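Local coordinates for protein cDNA FLJ56608, highly similar to Homo sapiens chloride channel, calcium activated, family member 1 (CLCA1), mRNA (Homo sapiens, PDB 6PYO) that may mediate calcium-activated chloride conductance and regulate mucus production by goblet cells, the chain described being its calcium-binding von Willebrand factor type A domain, at residues V9-D14 against V46-F51; G106-L111 against G131-T136. One frame throughout, in Å; residues are numbered along the deposited sequence.

Interaction 1: V9-D14 against V46-F51; sequences VCLVLD and VGMVTF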
loop_
_atom_site.group_PDB
_atom_site.type_symbol
_atom_site.label_atom_id
_atom_site.label_comp_id
_atom_site.label_asym_id
_atom_site.label_seq_id
_atom_site.Cartn_x
_atom_site.Cartn_y
_atom_site.Cartn_z
ATOM N N VAL A 9 -1.580 -2.581 8.951
ATOM C CA VAL A 9 -1.049 -2.614 7.596
ATOM C C VAL A 9 -2.097 -2.041 6.675
ATOM O O VAL A 9 -3.273 -2.368 6.804
ATOM C CB VAL A 9 -0.691 -4.052 7.130
ATOM C CG1 VAL A 9 0.153 -4.017 5.852
ATOM C CG2 VAL A 9 0.060 -4.773 8.163
ATOM N N CYS A 10 -1.671 -1.181 5.761
ATOM C CA CYS A 10 -2.524 -0.664 4.715
ATOM C C CYS A 10 -1.879 -0.993 3.384
ATOM O O CYS A 10 -0.745 -0.588 3.128
ATOM C CB CYS A 10 -2.760 0.849 4.847
ATOM S SG CYS A 10 -4.242 1.295 3.856
ATOM N N LEU A 11 -2.569 -1.783 2.582
ATOM C CA LEU A 11 -2.196 -1.947 1.193
ATOM C C LEU A 11 -2.506 -0.656 0.452
ATOM O O LEU A 11 -3.618 -0.109 0.558
ATOM C CB LEU A 11 -2.968 -3.107 0.566
ATOM C CG LEU A 11 -2.407 -4.492 0.664
ATOM C CD1 LEU A 11 -2.003 -4.691 2.140
ATOM C CD2 LEU A 11 -3.370 -5.554 0.202
ATOM N N VAL A 12 -1.531 -0.166 -0.293
ATOM C CA VAL A 12 -1.688 1.004 -1.143
ATOM C C VAL A 12 -1.328 0.563 -2.554
ATOM O O VAL A 12 -0.176 0.192 -2.834
ATOM C CB VAL A 12 -0.837 2.179 -0.661
ATOM C CG1 VAL A 12 -1.059 3.374 -1.560
ATOM C CG2 VAL A 12 -1.242 2.523 0.768
ATOM N N LEU A 13 -2.337 0.528 -3.420
ATOM C CA LEU A 13 -2.266 -0.241 -4.653
ATOM C C LEU A 13 -2.419 0.710 -5.836
ATOM O O LEU A 13 -3.462 1.351 -5.985
ATOM C CB LEU A 13 -3.353 -1.309 -4.673
ATOM C CG LEU A 13 -3.331 -2.254 -3.471
ATOM C CD1 LEU A 13 -4.488 -3.200 -3.570
ATOM C CD2 LEU A 13 -2.021 -2.998 -3.401
ATOM N N ASP A 14 -1.420 0.723 -6.703
ATOM C CA ASP A 14 -1.408 1.554 -7.905
ATOM C C ASP A 14 -2.286 0.914 -8.973
ATOM O O ASP A 14 -1.975 -0.181 -9.464
ATOM C CB ASP A 14 0.042 1.679 -8.350
ATOM C CG ASP A 14 0.245 2.686 -9.469
ATOM O OD1 ASP A 14 -0.725 2.975 -10.206
ATOM O OD2 ASP A 14 1.402 3.141 -9.592
ATOM N N VAL A 46 -5.980 -4.463 8.922
ATOM C CA VAL A 46 -5.564 -4.393 7.528
ATOM C C VAL A 46 -6.558 -3.543 6.773
ATOM O O VAL A 46 -7.767 -3.815 6.808
ATOM C CB VAL A 46 -5.453 -5.793 6.873
ATOM C CG1 VAL A 46 -5.164 -5.617 5.371
ATOM C CG2 VAL A 46 -4.368 -6.591 7.548
ATOM N N GLY A 47 -6.048 -2.536 6.061
ATOM C CA GLY A 47 -6.865 -1.695 5.219
ATOM C C GLY A 47 -6.343 -1.743 3.797
ATOM O O GLY A 47 -5.291 -2.315 3.519
ATOM N N MET A 48 -7.093 -1.122 2.887
ATOM C CA MET A 48 -6.734 -1.210 1.485
ATOM C C MET A 48 -7.180 0.048 0.767
ATOM O O MET A 48 -8.372 0.415 0.781
ATOM C CB MET A 48 -7.325 -2.461 0.822
ATOM C CG MET A 48 -7.168 -2.450 -0.705
ATOM S SD MET A 48 -7.753 -3.962 -1.546
ATOM C CE MET A 48 -7.728 -5.145 -0.197
ATOM N N VAL A 49 -6.207 0.675 0.120
ATOM C CA VAL A 49 -6.386 1.880 -0.679
ATOM C C VAL A 49 -5.881 1.589 -2.082
ATOM O O VAL A 49 -4.781 1.066 -2.236
ATOM C CB VAL A 49 -5.625 3.067 -0.063
ATOM C CG1 VAL A 49 -5.582 4.255 -1.004
ATOM C CG2 VAL A 49 -6.242 3.413 1.280
ATOM N N THR A 50 -6.699 1.883 -3.105
ATOM C CA THR A 50 -6.208 1.988 -4.474
ATOM C C THR A 50 -5.987 3.453 -4.835
ATOM O O THR A 50 -6.495 4.378 -4.202
ATOM C CB THR A 50 -7.166 1.382 -5.497
ATOM O OG1 THR A 50 -8.461 1.882 -5.224
ATOM C CG2 THR A 50 -7.153 -0.126 -5.426
ATOM N N PHE A 51 -5.229 3.677 -5.883
ATOM C CA PHE A 51 -5.050 5.071 -6.238
ATOM C C PHE A 51 -4.761 5.153 -7.727
ATOM O O PHE A 51 -4.109 4.262 -8.291
ATOM C CB PHE A 51 -3.945 5.756 -5.427
ATOM C CG PHE A 51 -2.574 5.251 -5.737
ATOM C CD1 PHE A 51 -1.804 5.835 -6.750
ATOM C CD2 PHE A 51 -2.040 4.197 -5.011
ATOM C CE1 PHE A 51 -0.536 5.361 -7.032
ATOM C CE2 PHE A 51 -0.780 3.709 -5.284
ATOM C CZ PHE A 51 -0.021 4.292 -6.286
#
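V46 opens a parallel pairing in which the axes of strands 9-14 and 46-51 diverge only slightly. Its CA-H points at V9 O, and the same oxygen takes the N-H of G47 in the plane of the carbonyl. G47 O then receives L11 N at 2.9 Å, but with the donor 35° out of the carbonyl plane. C10 SG, anti to its backbone N, lies over G47, 3.7 Å from G47 C, where a CB on the glycine would probably be crowded. M48 turns to the face that carries L11 and L13; its chain runs extended to SD, which meets L13 CD1 at 3.9 Å, while a bend at chi3 brings CE near L11 CD2. V49 N reaches L11 O at 2.7 Å, nearly along the C=O axis, and V49 O accepts L13 N. V49 CG2 touches C10 SG on the other face. T50 lays CG2 alongside L13 CB, whereas OG1 is occupied by Q58 NE2. F51 N closes the pattern on L13 O, with a bond bent to 136°. F51 CG stands over its own backbone, flanked by N and the carbonyl carbon (chi1 68°), so the ring folds back across strand 9-14. D14 CA lies over one face of the F51 ring, 3.7 Å from its centroid, a CH-pi contact; D14 CB presses on F51 CZ at 3.3 Å, and V12 CG1 reaches F51 CD2. The D14 carboxylate lies against the ring rim, but T113 OG1 holds OD2 and S16 OG holds OD1. D14 starts the family's DxSxS metal-ion-dependent adhesion site (MIDAS) motif (D14, S16, S18). Helix 24-39 links these buried strands as a beta-alpha-beta crossover of the von Willebrand factor A core, covering V9, L11 and M48; helix 87-99 covers C10, V12, V49 and F51, and strand 108-113 borders strand 9-14.

Interaction 2: G106-L111 against G131-T136; sequences GSEIVL and GAIIHT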
loop_
_atom_site.group_PDB
_atom_site.type_symbol
_atom_site.label_atom_id
_atom_site.label_comp_id
_atom_site.label_asym_id
_atom_site.label_seq_id
_atom_site.Cartn_x
_atom_site.Cartn_y
_atom_site.Cartn_z
ATOM N N GLY A 106 4.845 3.115 13.663
ATOM C CA GLY A 106 4.922 1.675 13.726
ATOM C C GLY A 106 3.883 0.921 12.925
ATOM O O GLY A 106 3.921 -0.312 12.917
ATOM N N SER A 107 2.952 1.607 12.263
ATOM C CA SER A 107 2.109 0.978 11.258
ATOM C C SER A 107 2.894 0.778 9.963
ATOM O O SER A 107 3.947 1.376 9.745
ATOM C CB SER A 107 0.847 1.815 11.011
ATOM O OG SER A 107 1.142 2.981 10.264
ATOM N N GLU A 108 2.396 -0.123 9.125
ATOM C CA GLU A 108 3.018 -0.464 7.863
ATOM C C GLU A 108 2.123 -0.116 6.664
ATOM O O GLU A 108 0.900 -0.293 6.710
ATOM C CB GLU A 108 3.344 -1.938 7.847
ATOM C CG GLU A 108 4.396 -2.373 8.931
ATOM C CD GLU A 108 4.498 -3.872 9.055
ATOM O OE1 GLU A 108 5.171 -4.502 8.202
ATOM O OE2 GLU A 108 3.856 -4.447 9.981
ATOM N N ILE A 109 2.752 0.378 5.598
ATOM C CA ILE A 109 2.160 0.505 4.265
ATOM C C ILE A 109 2.865 -0.496 3.343
ATOM O O ILE A 109 4.095 -0.633 3.381
ATOM C CB ILE A 109 2.297 1.939 3.741
ATOM C CG1 ILE A 109 1.205 2.848 4.315
ATOM C CG2 ILE A 109 2.243 1.926 2.235
ATOM C CD1 ILE A 109 1.173 2.922 5.786
ATOM N N VAL A 110 2.090 -1.264 2.591
ATOM C CA VAL A 110 2.618 -2.088 1.508
ATOM C C VAL A 110 2.243 -1.340 0.223
ATOM O O VAL A 110 1.071 -1.334 -0.185
ATOM C CB VAL A 110 2.069 -3.520 1.533
ATOM C CG1 VAL A 110 2.627 -4.327 0.367
ATOM C CG2 VAL A 110 2.458 -4.221 2.883
ATOM N N LEU A 111 3.229 -0.710 -0.401
ATOM C CA LEU A 111 3.053 0.114 -1.601
ATOM C C LEU A 111 3.404 -0.712 -2.828
ATOM O O LEU A 111 4.580 -1.026 -3.065
ATOM C CB LEU A 111 3.929 1.360 -1.523
ATOM C CG LEU A 111 3.842 2.348 -2.697
ATOM C CD1 LEU A 111 2.378 2.682 -2.996
ATOM C CD2 LEU A 111 4.633 3.592 -2.335
ATOM N N GLY A 131 5.753 8.213 11.012
ATOM C CA GLY A 131 6.379 7.094 11.679
ATOM C C GLY A 131 6.011 5.755 11.091
ATOM O O GLY A 131 6.433 4.727 11.631
ATOM N N ALA A 132 5.204 5.743 10.024
ATOM C CA ALA A 132 4.859 4.524 9.324
ATOM C C ALA A 132 6.100 3.927 8.673
ATOM O O ALA A 132 7.099 4.602 8.434
ATOM C CB ALA A 132 3.777 4.783 8.266
ATOM N N ILE A 133 6.019 2.631 8.421
ATOM C CA ILE A 133 7.038 1.841 7.735
ATOM C C ILE A 133 6.501 1.598 6.345
ATOM O O ILE A 133 5.452 0.963 6.205
ATOM C CB ILE A 133 7.256 0.499 8.452
ATOM C CG1 ILE A 133 7.730 0.698 9.891
ATOM C CG2 ILE A 133 8.226 -0.425 7.741
ATOM C CD1 ILE A 133 7.189 -0.429 10.859
ATOM N N ILE A 134 7.175 2.092 5.313
ATOM C CA ILE A 134 6.699 1.902 3.951
ATOM C C ILE A 134 7.521 0.803 3.270
ATOM O O ILE A 134 8.706 0.982 2.979
ATOM C CB ILE A 134 6.742 3.210 3.152
ATOM C CG1 ILE A 134 5.910 4.299 3.837
ATOM C CG2 ILE A 134 6.157 2.991 1.785
ATOM C CD1 ILE A 134 6.327 5.702 3.487
ATOM N N HIS A 135 6.888 -0.342 3.021
ATOM C CA HIS A 135 7.412 -1.383 2.145
ATOM C C HIS A 135 6.991 -1.044 0.722
ATOM O O HIS A 135 5.832 -0.685 0.484
ATOM C CB HIS A 135 6.848 -2.743 2.539
ATOM C CG HIS A 135 6.958 -3.046 4.002
ATOM N ND1 HIS A 135 8.172 -3.246 4.631
ATOM C CD2 HIS A 135 6.009 -3.244 4.949
ATOM C CE1 HIS A 135 7.965 -3.520 5.908
ATOM N NE2 HIS A 135 6.663 -3.479 6.137
ATOM N N THR A 136 7.924 -1.143 -0.215
ATOM C CA THR A 136 7.660 -0.859 -1.621
ATOM C C THR A 136 7.954 -2.107 -2.440
ATOM O O THR A 136 8.960 -2.786 -2.215
ATOM C CB THR A 136 8.488 0.343 -2.115
ATOM O OG1 THR A 136 9.894 0.085 -1.957
ATOM C CG2 THR A 136 8.142 1.592 -1.335
#
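Backbone hydrogen bonds define the parallel register of E108 to L111 against I133 to T136. I133 N donates to S107 O, I133 O accepts I109 N, I109 O accepts H135 N, and H135 O accepts L111 N at 2.7 Å; all four donors lie nearly along the C=O axes. Ahead of the strands, G106 N bonds to G131 O at 3.0 Å from 56° above the carbonyl plane, so this link departs from sheet geometry. Both glycines have positive phi, and at G106 a CB would also collide with the preceding carbonyl oxygen.

The polar side-chain contact is H135 NE2 donating to E108 OE1 at 2.7 Å. The acceptor lies 13° out of the ring plane and uses its anti lone pair, while carboxylate and ring planes stand 76° apart. H135 ND1 is paired with L157 N, so both ring nitrogens are engaged, and E108 OE2 forms a salt bridge to R7. An alanine in place of H135 would remove both ring bonds and would probably leave the E108 carboxylate less firmly oriented.

Apolar contacts divide between the faces. E108 CG lies alongside I133 CD1 at 3.9 Å on the histidine's face. On the other, I109 CD1 meets A132 CB at 4.0 Å, its CG2 meets I134 CG2 at 4.1 Å, and L111 CD2 runs beside T136 CG2.

With helix 124-130 linking the strands, this is a beta-alpha-beta crossover unit of the Rossmann-like von Willebrand factor A fold.

Overall arrangement
Interactions 1 and 2 are adjacent parts of one sheet, their centres 11 Å apart, in the strand order 45-51, 8-14, 108-113, 133-138. Strands 8-14 and 108-113 supply the seam: C10 N lies 2.9 Å from E108 O and V12 N 2.9 Å from V110 O, both probable hydrogen bonds. Side chains cross it too, V9 CG1 packing on V110 CG2 at 3.8 Å. Each interaction joins the strands of a separate beta-alpha-beta unit, the first complete before the second begins. Calcium is bound by residues including S16, S18 and T85, the MIDAS of this family. The D14 side chain, about 4 Å from a bound calcium ion and hydrogen-bonded to S16 OG, is probably second-shell.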